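Local coordinates for homoserine dehydrogenase (PDB 3ING), which probably catalyses the NADPH-dependent interconversion of aspartate semialdehyde and homoserine on the route to threonine and methionine, at residues M10-V15 / V38-S43; G16-R21 / G305-A310; I196-A201 / D301-P306. All blocks are in the same frame, centred on the assembly; numbering follows the deposited sequence.

Contact 1: residues M10-V15 / V38-S43. With NDP (NADPH dihydro-nicotinamide-adenine-dinucleotide phosphate), chain C.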
# COMPACT_ATOMS: atom_id res chain seq x y z
N MSE A 10 -0.01 -26.16 1.42
CA MSE A 10 0.74 -26.96 2.35
C MSE A 10 0.65 -26.30 3.73
O MSE A 10 1.13 -25.19 3.90
CB MSE A 10 2.21 -26.98 1.96
CG MSE A 10 2.56 -27.60 0.63
SE MSE A 10 2.89 -29.48 0.82
CE MSE A 10 4.30 -29.65 2.11
N GLY A 11 0.01 -26.97 4.69
CA GLY A 11 -0.16 -26.42 6.03
C GLY A 11 -1.52 -25.80 6.20
O GLY A 11 -1.89 -24.90 5.45
N THR A 12 -2.26 -26.30 7.17
CA THR A 12 -3.64 -25.88 7.47
C THR A 12 -3.84 -25.64 8.97
O THR A 12 -4.83 -26.13 9.59
CB THR A 12 -4.63 -26.91 6.97
OG1 THR A 12 -4.11 -28.21 7.25
CG2 THR A 12 -4.81 -26.77 5.46
N GLY A 13 -2.91 -24.86 9.54
CA GLY A 13 -2.97 -24.47 10.93
C GLY A 13 -3.66 -23.12 11.08
O GLY A 13 -4.60 -22.82 10.34
N ASN A 14 -3.21 -22.31 12.03
CA ASN A 14 -3.80 -20.99 12.28
C ASN A 14 -3.95 -20.20 11.00
O ASN A 14 -5.00 -19.61 10.72
CB ASN A 14 -2.94 -20.19 13.26
CG ASN A 14 -2.97 -20.76 14.65
OD1 ASN A 14 -3.68 -21.71 14.90
ND2 ASN A 14 -2.16 -20.22 15.55
N VAL A 15 -2.90 -20.17 10.21
CA VAL A 15 -2.92 -19.34 9.02
C VAL A 15 -3.57 -20.09 7.85
O VAL A 15 -4.46 -19.59 7.21
CB VAL A 15 -1.48 -18.87 8.62
CG1 VAL A 15 -1.51 -18.18 7.27
CG2 VAL A 15 -0.86 -17.93 9.69
N VAL A 38 -6.76 -27.63 -5.32
CA VAL A 38 -6.63 -28.97 -5.87
C VAL A 38 -5.70 -29.88 -5.06
O VAL A 38 -5.53 -31.05 -5.39
CB VAL A 38 -6.16 -28.92 -7.36
CG1 VAL A 38 -7.12 -28.06 -8.18
CG2 VAL A 38 -4.72 -28.45 -7.46
N GLY A 39 -5.12 -29.35 -3.99
CA GLY A 39 -4.32 -30.17 -3.09
C GLY A 39 -4.20 -29.45 -1.76
O GLY A 39 -4.08 -28.24 -1.73
N VAL A 40 -4.26 -30.19 -0.67
CA VAL A 40 -4.16 -29.57 0.66
C VAL A 40 -3.59 -30.55 1.65
O VAL A 40 -3.96 -31.72 1.62
CB VAL A 40 -5.55 -29.03 1.16
CG1 VAL A 40 -6.59 -30.12 1.21
CG2 VAL A 40 -5.40 -28.36 2.51
N SER A 41 -2.69 -30.08 2.51
CA SER A 41 -2.12 -30.91 3.59
C SER A 41 -2.00 -30.28 5.02
O SER A 41 -2.09 -29.12 5.19
CB SER A 41 -0.70 -31.36 3.21
OG SER A 41 0.15 -30.22 2.97
N ASP A 42 -1.87 -31.19 6.02
CA ASP A 42 -1.37 -30.90 7.32
C ASP A 42 -0.21 -31.90 7.53
O ASP A 42 0.24 -32.51 6.58
CB ASP A 42 -2.45 -30.96 8.40
CG ASP A 42 -3.10 -32.33 8.55
OD1 ASP A 42 -2.48 -33.39 8.27
OD2 ASP A 42 -4.23 -32.33 9.06
N SER A 43 0.29 -32.03 8.74
CA SER A 43 1.51 -32.82 8.94
C SER A 43 1.27 -34.30 8.73
O SER A 43 2.21 -35.03 8.42
CB SER A 43 2.08 -32.60 10.34
OG SER A 43 1.15 -32.99 11.33
PA NDP C . 0.65 -23.85 12.76
O1A NDP C . -0.61 -23.44 13.40
O2A NDP C . 1.59 -24.63 13.59
O5B NDP C . 0.34 -24.73 11.44
C5B NDP C . 1.31 -25.38 10.65
C4B NDP C . 0.63 -26.31 9.65
O4B NDP C . 1.58 -27.05 8.92
C3B NDP C . -0.21 -27.39 10.35
O3B NDP C . -1.25 -27.84 9.50
C2B NDP C . 0.77 -28.48 10.58
O2B NDP C . 0.20 -29.75 10.73
C1B NDP C . 1.51 -28.43 9.27
N9A NDP C . 2.86 -28.98 9.29
C8A NDP C . 3.79 -29.02 10.29
N7A NDP C . 4.93 -29.58 9.78
C5A NDP C . 4.71 -29.87 8.49
C6A NDP C . 5.53 -30.46 7.55
N6A NDP C . 6.84 -30.55 7.77
N1A NDP C . 5.01 -30.60 6.32
C2A NDP C . 3.72 -30.25 5.99
N3A NDP C . 2.88 -29.66 6.91
C4A NDP C . 3.42 -29.49 8.15
O3 NDP C . 1.40 -22.56 12.17
PN NDP C . 0.73 -21.16 11.76
O1N NDP C . 0.51 -20.35 13.00
O2N NDP C . -0.43 -21.48 10.86
O5D NDP C . 1.90 -20.43 10.92
C5D NDP C . 2.18 -21.00 9.64
C4D NDP C . 3.31 -20.22 8.98
O4D NDP C . 2.89 -18.89 8.84
C3D NDP C . 4.57 -20.17 9.80
O3D NDP C . 5.76 -20.39 9.03
C2D NDP C . 4.55 -18.78 10.43
O2D NDP C . 5.83 -18.29 10.72
C1D NDP C . 3.86 -17.99 9.35
N1N NDP C . 3.26 -16.75 9.82
C2N NDP C . 2.33 -16.80 10.83
C3N NDP C . 1.85 -15.65 11.45
C7N NDP C . 0.74 -15.78 12.42
O7N NDP C . -0.17 -14.74 12.44
N7N NDP C . 0.56 -16.87 13.15
C4N NDP C . 2.06 -14.28 10.82
C5N NDP C . 3.07 -14.35 9.70
C6N NDP C . 3.60 -15.55 9.24
P2B NDP C . -0.95 -30.08 11.80
O1X NDP C . -0.99 -31.58 11.68
O2X NDP C . -2.26 -29.28 11.55
O3X NDP C . -0.36 -29.64 13.11
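Thr-12 turns OG1 into the position between its backbone N and carbonyl carbon (chi1 40°), with CG2 anti to the carbonyl carbon, and Val-40 sets its own CG2 anti to its backbone N; these torsions gather one hydroxyl and two methyls where adjacent parallel strands of the Rossmann domain end. Segment 10-15 carries the glycine-rich turn between strand 4-10 and helix 14-29. The other segment, 38-43, runs off the end of strand 34-41. A parallel bridge joins Met-10 to Ser-41, with their CA atoms 5.0 Å apart.

Just beyond it, Ser-41 O accepts two hydrogen bonds, from Gly-11 N at 3.0 Å and from Thr-12 OG1, also at 3.0 Å. The donors arrive from opposite faces of the carbonyl plane, 50° and 46° out of it, so the oxygen is gripped from both sides. Beside this bond Thr-12 CG2 meets Val-40 CG2 at 3.4 Å, closer than usual van der Waals contact, the side chains crossing at about a right angle. On the sheet face shared by Met-10 and Ser-41, the selenium of selenomethionine Met-10 (SE) lies 3.6 Å from Ser-41 OG, a buried hydroxyl for which the model offers no polar partner.

The same turn holds the NADPH. Thr-12 N donates to ribose O3B, Asn-14 N to O1A and Val-15 N to O2N, while Gly-11 CA comes within 3.4 Å of O4B. Asp-42 turns its carboxylate to neighbours of the pocket: OD1 takes the amides of Arg-44 and Ser-45, and OD2 forms a salt bridge with Lys-61. At the adenosine 2'-phosphate, Ser-43 N binds O1X and O2B, and Ser-43 OG donates to O1X at 2.6 Å.

Contact 2: residues G16-R21 / G305-A310. With NDP (NADPH dihydro-nicotinamide-adenine-dinucleotide phosphate), chain C.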
# COMPACT_ATOMS: atom_id res chain seq x y z
N GLY A 16 -3.10 -21.30 7.56
CA GLY A 16 -3.63 -22.09 6.46
C GLY A 16 -5.12 -22.41 6.50
O GLY A 16 -5.79 -22.34 5.47
N LEU A 17 -5.68 -22.70 7.68
CA LEU A 17 -7.14 -22.94 7.70
C LEU A 17 -7.88 -21.64 7.37
O LEU A 17 -8.88 -21.67 6.69
CB LEU A 17 -7.58 -23.53 9.03
CG LEU A 17 -8.93 -24.22 9.08
CD1 LEU A 17 -9.07 -25.31 8.00
CD2 LEU A 17 -9.17 -24.81 10.49
N ASN A 18 -7.36 -20.49 7.83
CA ASN A 18 -7.95 -19.20 7.48
C ASN A 18 -7.79 -18.86 6.00
O ASN A 18 -8.59 -18.13 5.42
CB ASN A 18 -7.36 -18.07 8.35
CG ASN A 18 -8.03 -17.98 9.71
OD1 ASN A 18 -9.25 -18.06 9.79
ND2 ASN A 18 -7.24 -17.83 10.78
N VAL A 19 -6.72 -19.38 5.40
CA VAL A 19 -6.55 -19.19 3.96
C VAL A 19 -7.71 -19.89 3.21
O VAL A 19 -8.35 -19.30 2.32
CB VAL A 19 -5.16 -19.68 3.47
CG1 VAL A 19 -5.18 -19.86 1.97
CG2 VAL A 19 -4.02 -18.67 3.89
N LEU A 20 -8.04 -21.10 3.64
CA LEU A 20 -9.17 -21.81 3.07
C LEU A 20 -10.48 -21.06 3.34
O LEU A 20 -11.33 -20.94 2.47
CB LEU A 20 -9.26 -23.23 3.67
CG LEU A 20 -8.19 -24.25 3.27
CD1 LEU A 20 -8.49 -25.63 3.85
CD2 LEU A 20 -8.07 -24.33 1.75
N ARG A 21 -10.65 -20.54 4.55
CA ARG A 21 -11.88 -19.81 4.87
C ARG A 21 -12.05 -18.62 3.95
O ARG A 21 -13.15 -18.41 3.39
CB ARG A 21 -11.89 -19.34 6.32
CG ARG A 21 -12.08 -20.45 7.37
CD ARG A 21 -12.16 -19.93 8.81
NE ARG A 21 -12.21 -21.04 9.76
CZ ARG A 21 -11.24 -21.40 10.59
NH1 ARG A 21 -10.10 -20.74 10.67
NH2 ARG A 21 -11.45 -22.42 11.41
N GLY A 305 -3.47 -10.76 13.24
CA GLY A 305 -3.63 -12.14 13.65
C GLY A 305 -3.50 -13.04 12.46
O GLY A 305 -3.25 -12.57 11.35
N PRO A 306 -3.67 -14.36 12.69
CA PRO A 306 -3.57 -15.33 11.59
C PRO A 306 -4.64 -15.15 10.51
O PRO A 306 -4.41 -15.52 9.37
CB PRO A 306 -3.70 -16.68 12.31
CG PRO A 306 -4.37 -16.36 13.58
CD PRO A 306 -3.92 -15.01 13.97
N TYR A 307 -5.79 -14.57 10.84
CA TYR A 307 -6.80 -14.32 9.82
C TYR A 307 -6.32 -13.25 8.81
O TYR A 307 -6.49 -13.37 7.62
CB TYR A 307 -8.12 -13.91 10.46
CG TYR A 307 -9.19 -13.59 9.46
CD1 TYR A 307 -9.86 -14.60 8.79
CD2 TYR A 307 -9.51 -12.28 9.17
CE1 TYR A 307 -10.82 -14.31 7.85
CE2 TYR A 307 -10.49 -11.97 8.26
CZ TYR A 307 -11.13 -13.00 7.59
OH TYR A 307 -12.07 -12.67 6.66
N GLU A 308 -5.76 -12.16 9.35
CA GLU A 308 -5.20 -11.06 8.56
C GLU A 308 -3.99 -11.49 7.79
O GLU A 308 -3.79 -11.09 6.64
CB GLU A 308 -4.88 -9.88 9.47
CG GLU A 308 -6.14 -9.28 10.12
CD GLU A 308 -6.69 -10.02 11.34
OE1 GLU A 308 -5.99 -10.84 11.96
OE2 GLU A 308 -7.81 -9.69 11.72
N THR A 309 -3.18 -12.35 8.38
CA THR A 309 -2.05 -12.92 7.68
C THR A 309 -2.56 -13.75 6.50
O THR A 309 -2.03 -13.66 5.40
CB THR A 309 -1.24 -13.81 8.66
OG1 THR A 309 -0.74 -13.02 9.75
CG2 THR A 309 -0.06 -14.57 7.98
N ALA A 310 -3.60 -14.55 6.73
CA ALA A 310 -4.23 -15.34 5.64
C ALA A 310 -4.73 -14.42 4.48
O ALA A 310 -4.66 -14.75 3.30
CB ALA A 310 -5.40 -16.21 6.23
PA NDP C . 0.65 -23.85 12.76
O1A NDP C . -0.61 -23.44 13.40
O2A NDP C . 1.59 -24.63 13.59
O5B NDP C . 0.34 -24.73 11.44
C5B NDP C . 1.31 -25.38 10.65
C4B NDP C . 0.63 -26.31 9.65
O4B NDP C . 1.58 -27.05 8.92
C3B NDP C . -0.21 -27.39 10.35
O3B NDP C . -1.25 -27.84 9.50
C2B NDP C . 0.77 -28.48 10.58
O2B NDP C . 0.20 -29.75 10.73
C1B NDP C . 1.51 -28.43 9.27
N9A NDP C . 2.86 -28.98 9.29
C8A NDP C . 3.79 -29.02 10.29
N7A NDP C . 4.93 -29.58 9.78
C5A NDP C . 4.71 -29.87 8.49
C6A NDP C . 5.53 -30.46 7.55
N6A NDP C . 6.84 -30.55 7.77
N1A NDP C . 5.01 -30.60 6.32
C2A NDP C . 3.72 -30.25 5.99
N3A NDP C . 2.88 -29.66 6.91
C4A NDP C . 3.42 -29.49 8.15
O3 NDP C . 1.40 -22.56 12.17
PN NDP C . 0.73 -21.16 11.76
O1N NDP C . 0.51 -20.35 13.00
O2N NDP C . -0.43 -21.48 10.86
O5D NDP C . 1.90 -20.43 10.92
C5D NDP C . 2.18 -21.00 9.64
C4D NDP C . 3.31 -20.22 8.98
O4D NDP C . 2.89 -18.89 8.84
C3D NDP C . 4.57 -20.17 9.80
O3D NDP C . 5.76 -20.39 9.03
C2D NDP C . 4.55 -18.78 10.43
O2D NDP C . 5.83 -18.29 10.72
C1D NDP C . 3.86 -17.99 9.35
N1N NDP C . 3.26 -16.75 9.82
C2N NDP C . 2.33 -16.80 10.83
C3N NDP C . 1.85 -15.65 11.45
C7N NDP C . 0.74 -15.78 12.42
O7N NDP C . -0.17 -14.74 12.44
N7N NDP C . 0.56 -16.87 13.15
C4N NDP C . 2.06 -14.28 10.82
C5N NDP C . 3.07 -14.35 9.70
C6N NDP C . 3.60 -15.55 9.24
P2B NDP C . -0.95 -30.08 11.80
O1X NDP C . -0.99 -31.58 11.68
O2X NDP C . -2.26 -29.28 11.55
O3X NDP C . -0.36 -29.64 13.11
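The first helix of the Rossmann domain, 14-29, packs here against the C-terminal helix 306-321, with Asn-18 and Val-19 facing Pro-306, Tyr-307 and Ala-310. The short axes approach to 8.1 Å, and the small side chain of Ala-310 suits this closeness: its CB lies 3.4 Å from Asn-18 CB and also meets the backbone N and CG2 of Val-19.

Asn-18 packs against the first turn of helix 306-321. Its chi1 (-82°) puts CG anti to the carbonyl carbon, near the CA of Tyr-307; chi2 (-44°) then turns the amide, with ND2 3.6 Å from Tyr-307 N but weakly hydrogen-bonded to Asn-14 O instead. The other end, OD1, approaches the edge of the Tyr-307 ring at CD1, 3.7 Å away, with amide and ring planes 88° apart. Arg-21 NH1 donates to Asn-18 OD1 at 2.9 Å from well above the carbonyl plane, and Arg-21 NH2 is in a salt bridge with Glu-62. Tyr-307 OH leaves the contact to bond to Asp-292 O of the second subunit.

On the side facing the cofactor, Thr-309 CG2 packs 3.6 Å from C4N, the hydride-carrying carbon of the nicotinamide, and Thr-309 OG1 lies 3.2 Å from the carboxamide O7N.

Between the helices the contact is therefore van der Waals packing, while the polar ends of Asn-18 and Arg-21 are tied within helix 14-29 and to Glu-62. This chemistry is consistent with close fit, rather than polar bonds between the two segments, contributing to how helix 306-321 lies beside the nicotinamide.

Contact 3: residues I196-A201 / D301-P306. With NDP (NADPH dihydro-nicotinamide-adenine-dinucleotide phosphate), chain C.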
# COMPACT_ATOMS: atom_id res chain seq x y z
N ILE A 196 -0.71 -17.45 22.17
CA ILE A 196 -1.19 -18.70 21.59
C ILE A 196 -2.69 -18.60 21.33
O ILE A 196 -3.15 -18.99 20.28
CB ILE A 196 -0.84 -19.93 22.50
CG1 ILE A 196 0.69 -20.12 22.54
CG2 ILE A 196 -1.53 -21.17 22.02
CD1 ILE A 196 1.16 -21.19 23.47
N LYS A 197 -3.44 -18.06 22.28
CA LYS A 197 -4.87 -17.84 22.10
C LYS A 197 -5.16 -16.92 20.92
O LYS A 197 -6.05 -17.22 20.15
CB LYS A 197 -5.49 -17.27 23.38
CG LYS A 197 -5.71 -18.31 24.44
CD LYS A 197 -6.12 -17.69 25.79
CE LYS A 197 -6.48 -18.80 26.80
NZ LYS A 197 -6.80 -18.29 28.17
N LYS A 198 -4.40 -15.84 20.77
CA LYS A 198 -4.53 -14.99 19.60
C LYS A 198 -4.11 -15.67 18.30
O LYS A 198 -4.60 -15.32 17.21
CB LYS A 198 -3.68 -13.72 19.76
CG LYS A 198 -4.14 -12.75 20.81
CD LYS A 198 -3.76 -11.27 20.48
CE LYS A 198 -2.28 -11.07 20.12
NZ LYS A 198 -1.88 -9.58 20.07
N GLY A 199 -3.20 -16.63 18.40
CA GLY A 199 -2.74 -17.38 17.24
C GLY A 199 -1.50 -16.81 16.60
O GLY A 199 -1.18 -17.23 15.49
N ILE A 200 -0.79 -15.93 17.31
CA ILE A 200 0.37 -15.23 16.76
C ILE A 200 1.72 -15.89 17.11
O ILE A 200 2.71 -15.54 16.51
CB ILE A 200 0.46 -13.72 17.21
CG1 ILE A 200 0.60 -13.59 18.72
CG2 ILE A 200 -0.77 -12.88 16.64
CD1 ILE A 200 0.96 -12.14 19.30
N ALA A 201 1.78 -16.79 18.07
CA ALA A 201 3.05 -17.41 18.47
C ALA A 201 3.51 -18.39 17.40
O ALA A 201 2.69 -19.06 16.78
CB ALA A 201 2.88 -18.15 19.78
N ASP A 301 -1.58 -1.73 11.34
CA ASP A 301 -2.94 -2.22 11.47
C ASP A 301 -3.36 -2.22 12.92
O ASP A 301 -2.56 -1.94 13.81
CB ASP A 301 -3.14 -3.60 10.81
CG ASP A 301 -2.30 -4.70 11.41
OD1 ASP A 301 -1.60 -4.48 12.41
OD2 ASP A 301 -2.30 -5.80 10.80
N ILE A 302 -4.61 -2.60 13.14
CA ILE A 302 -5.18 -2.58 14.46
C ILE A 302 -5.04 -3.93 15.15
O ILE A 302 -4.75 -4.02 16.33
CB ILE A 302 -6.66 -2.16 14.35
CG1 ILE A 302 -6.76 -0.72 13.82
CG2 ILE A 302 -7.40 -2.27 15.67
CD1 ILE A 302 -6.13 0.31 14.69
N TYR A 303 -5.27 -5.01 14.42
CA TYR A 303 -5.21 -6.32 15.02
C TYR A 303 -4.56 -7.23 14.01
O TYR A 303 -5.15 -7.51 12.98
CB TYR A 303 -6.61 -6.79 15.34
CG TYR A 303 -6.63 -8.10 16.09
CD1 TYR A 303 -6.60 -9.31 15.42
CD2 TYR A 303 -6.66 -8.12 17.48
CE1 TYR A 303 -6.59 -10.53 16.12
CE2 TYR A 303 -6.63 -9.31 18.19
CZ TYR A 303 -6.62 -10.52 17.52
OH TYR A 303 -6.64 -11.71 18.25
N ASP A 304 -3.34 -7.66 14.27
CA ASP A 304 -2.64 -8.50 13.33
C ASP A 304 -2.65 -9.94 13.84
O ASP A 304 -1.96 -10.28 14.81
CB ASP A 304 -1.23 -8.02 13.15
CG ASP A 304 -0.60 -8.55 11.89
OD1 ASP A 304 -0.15 -9.71 11.86
OD2 ASP A 304 -0.59 -7.78 10.92
N GLY A 305 -3.47 -10.76 13.24
CA GLY A 305 -3.63 -12.14 13.65
C GLY A 305 -3.50 -13.04 12.46
O GLY A 305 -3.25 -12.57 11.35
N PRO A 306 -3.67 -14.36 12.69
CA PRO A 306 -3.57 -15.33 11.59
C PRO A 306 -4.64 -15.15 10.51
O PRO A 306 -4.41 -15.52 9.37
CB PRO A 306 -3.70 -16.68 12.31
CG PRO A 306 -4.37 -16.36 13.58
CD PRO A 306 -3.92 -15.01 13.97
PA NDP C . 0.65 -23.85 12.76
O1A NDP C . -0.61 -23.44 13.40
O2A NDP C . 1.59 -24.63 13.59
O5B NDP C . 0.34 -24.73 11.44
C5B NDP C . 1.31 -25.38 10.65
C4B NDP C . 0.63 -26.31 9.65
O4B NDP C . 1.58 -27.05 8.92
C3B NDP C . -0.21 -27.39 10.35
O3B NDP C . -1.25 -27.84 9.50
C2B NDP C . 0.77 -28.48 10.58
O2B NDP C . 0.20 -29.75 10.73
C1B NDP C . 1.51 -28.43 9.27
N9A NDP C . 2.86 -28.98 9.29
C8A NDP C . 3.79 -29.02 10.29
N7A NDP C . 4.93 -29.58 9.78
C5A NDP C . 4.71 -29.87 8.49
C6A NDP C . 5.53 -30.46 7.55
N6A NDP C . 6.84 -30.55 7.77
N1A NDP C . 5.01 -30.60 6.32
C2A NDP C . 3.72 -30.25 5.99
N3A NDP C . 2.88 -29.66 6.91
C4A NDP C . 3.42 -29.49 8.15
O3 NDP C . 1.40 -22.56 12.17
PN NDP C . 0.73 -21.16 11.76
O1N NDP C . 0.51 -20.35 13.00
O2N NDP C . -0.43 -21.48 10.86
O5D NDP C . 1.90 -20.43 10.92
C5D NDP C . 2.18 -21.00 9.64
C4D NDP C . 3.31 -20.22 8.98
O4D NDP C . 2.89 -18.89 8.84
C3D NDP C . 4.57 -20.17 9.80
O3D NDP C . 5.76 -20.39 9.03
C2D NDP C . 4.55 -18.78 10.43
O2D NDP C . 5.83 -18.29 10.72
C1D NDP C . 3.86 -17.99 9.35
N1N NDP C . 3.26 -16.75 9.82
C2N NDP C . 2.33 -16.80 10.83
C3N NDP C . 1.85 -15.65 11.45
C7N NDP C . 0.74 -15.78 12.42
O7N NDP C . -0.17 -14.74 12.44
N7N NDP C . 0.56 -16.87 13.15
C4N NDP C . 2.06 -14.28 10.82
C5N NDP C . 3.07 -14.35 9.70
C6N NDP C . 3.60 -15.55 9.24
P2B NDP C . -0.95 -30.08 11.80
O1X NDP C . -0.99 -31.58 11.68
O2X NDP C . -2.26 -29.28 11.55
O3X NDP C . -0.36 -29.64 13.11
O HOH W 1 -6.79 -13.96 16.76
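Gly-199, at phi 93°, is the C-prime residue of a Schellman motif that ends helix 188-198, and the turn brings its CA to 6.1 Å from the CA of Pro-306. Gly-199 N and Ile-200 N bond back to Ile-196 O and Ala-195 O, the former bond weak, and the carbonyls of Lys-198 and Gly-199 line the start of helix 306-321. Lys-198 O touches Pro-306 CD at 3.3 Å, and Gly-199 O lies 3.8 Å from Pro-306 CG.

Among side chains, Tyr-303 and Lys-198 cross obliquely, the phenol OH resting 3.7 Å from Lys-198 CD. In the lysine, chi3 (-50°) turns CE aside after CD; NZ is in a salt bridge with Asp-283, and the side chain makes a cation-pi contact with Tyr-177. A water donates to Lys-198 O at 2.6 Å and is also hydrogen-bonded to Tyr-303 OH at 2.7 Å, in the ring plane at the edge, thus bridging the segments. Further in, Ile-200 CG2 meets Asp-304 O at 3.4 Å, while Asp-304 OD2 accepts a bond from Gly-148 N.

The nicotinamide is read at the helix end: its N7N donates to Gly-199 O at 2.9 Å with an N-H...O angle of 159°. Asn-14 ND2 probably bonds to the same oxygen, so one backbone carbonyl would help hold the amide end of the carboxamide and link the homoserine dehydrogenase family region to the nucleotide-binding turn.

From the N terminus, contact 1 closes first, joining strand 4-10 and its turn to strand 34-41 over only 22 intervening residues, the beta-alpha-beta unit that opens the Rossmann domain. Contact 2 begins inside that loop, at 16-21, and ends at 305-310, so it crosses contact 1 and spans most of the chain, tying the C-terminal helix back onto helix 14-29. Contact 3 opens after contact 1 has closed; it lies within the span of contact 2 and finishes on the same stretch, sharing Gly-305 and Pro-306. Pro-306 packs against Asn-14, and all three contacts touch NADPH, contact 1 mainly at its adenosine and diphosphate and contacts 2 and 3 at its nicotinamide.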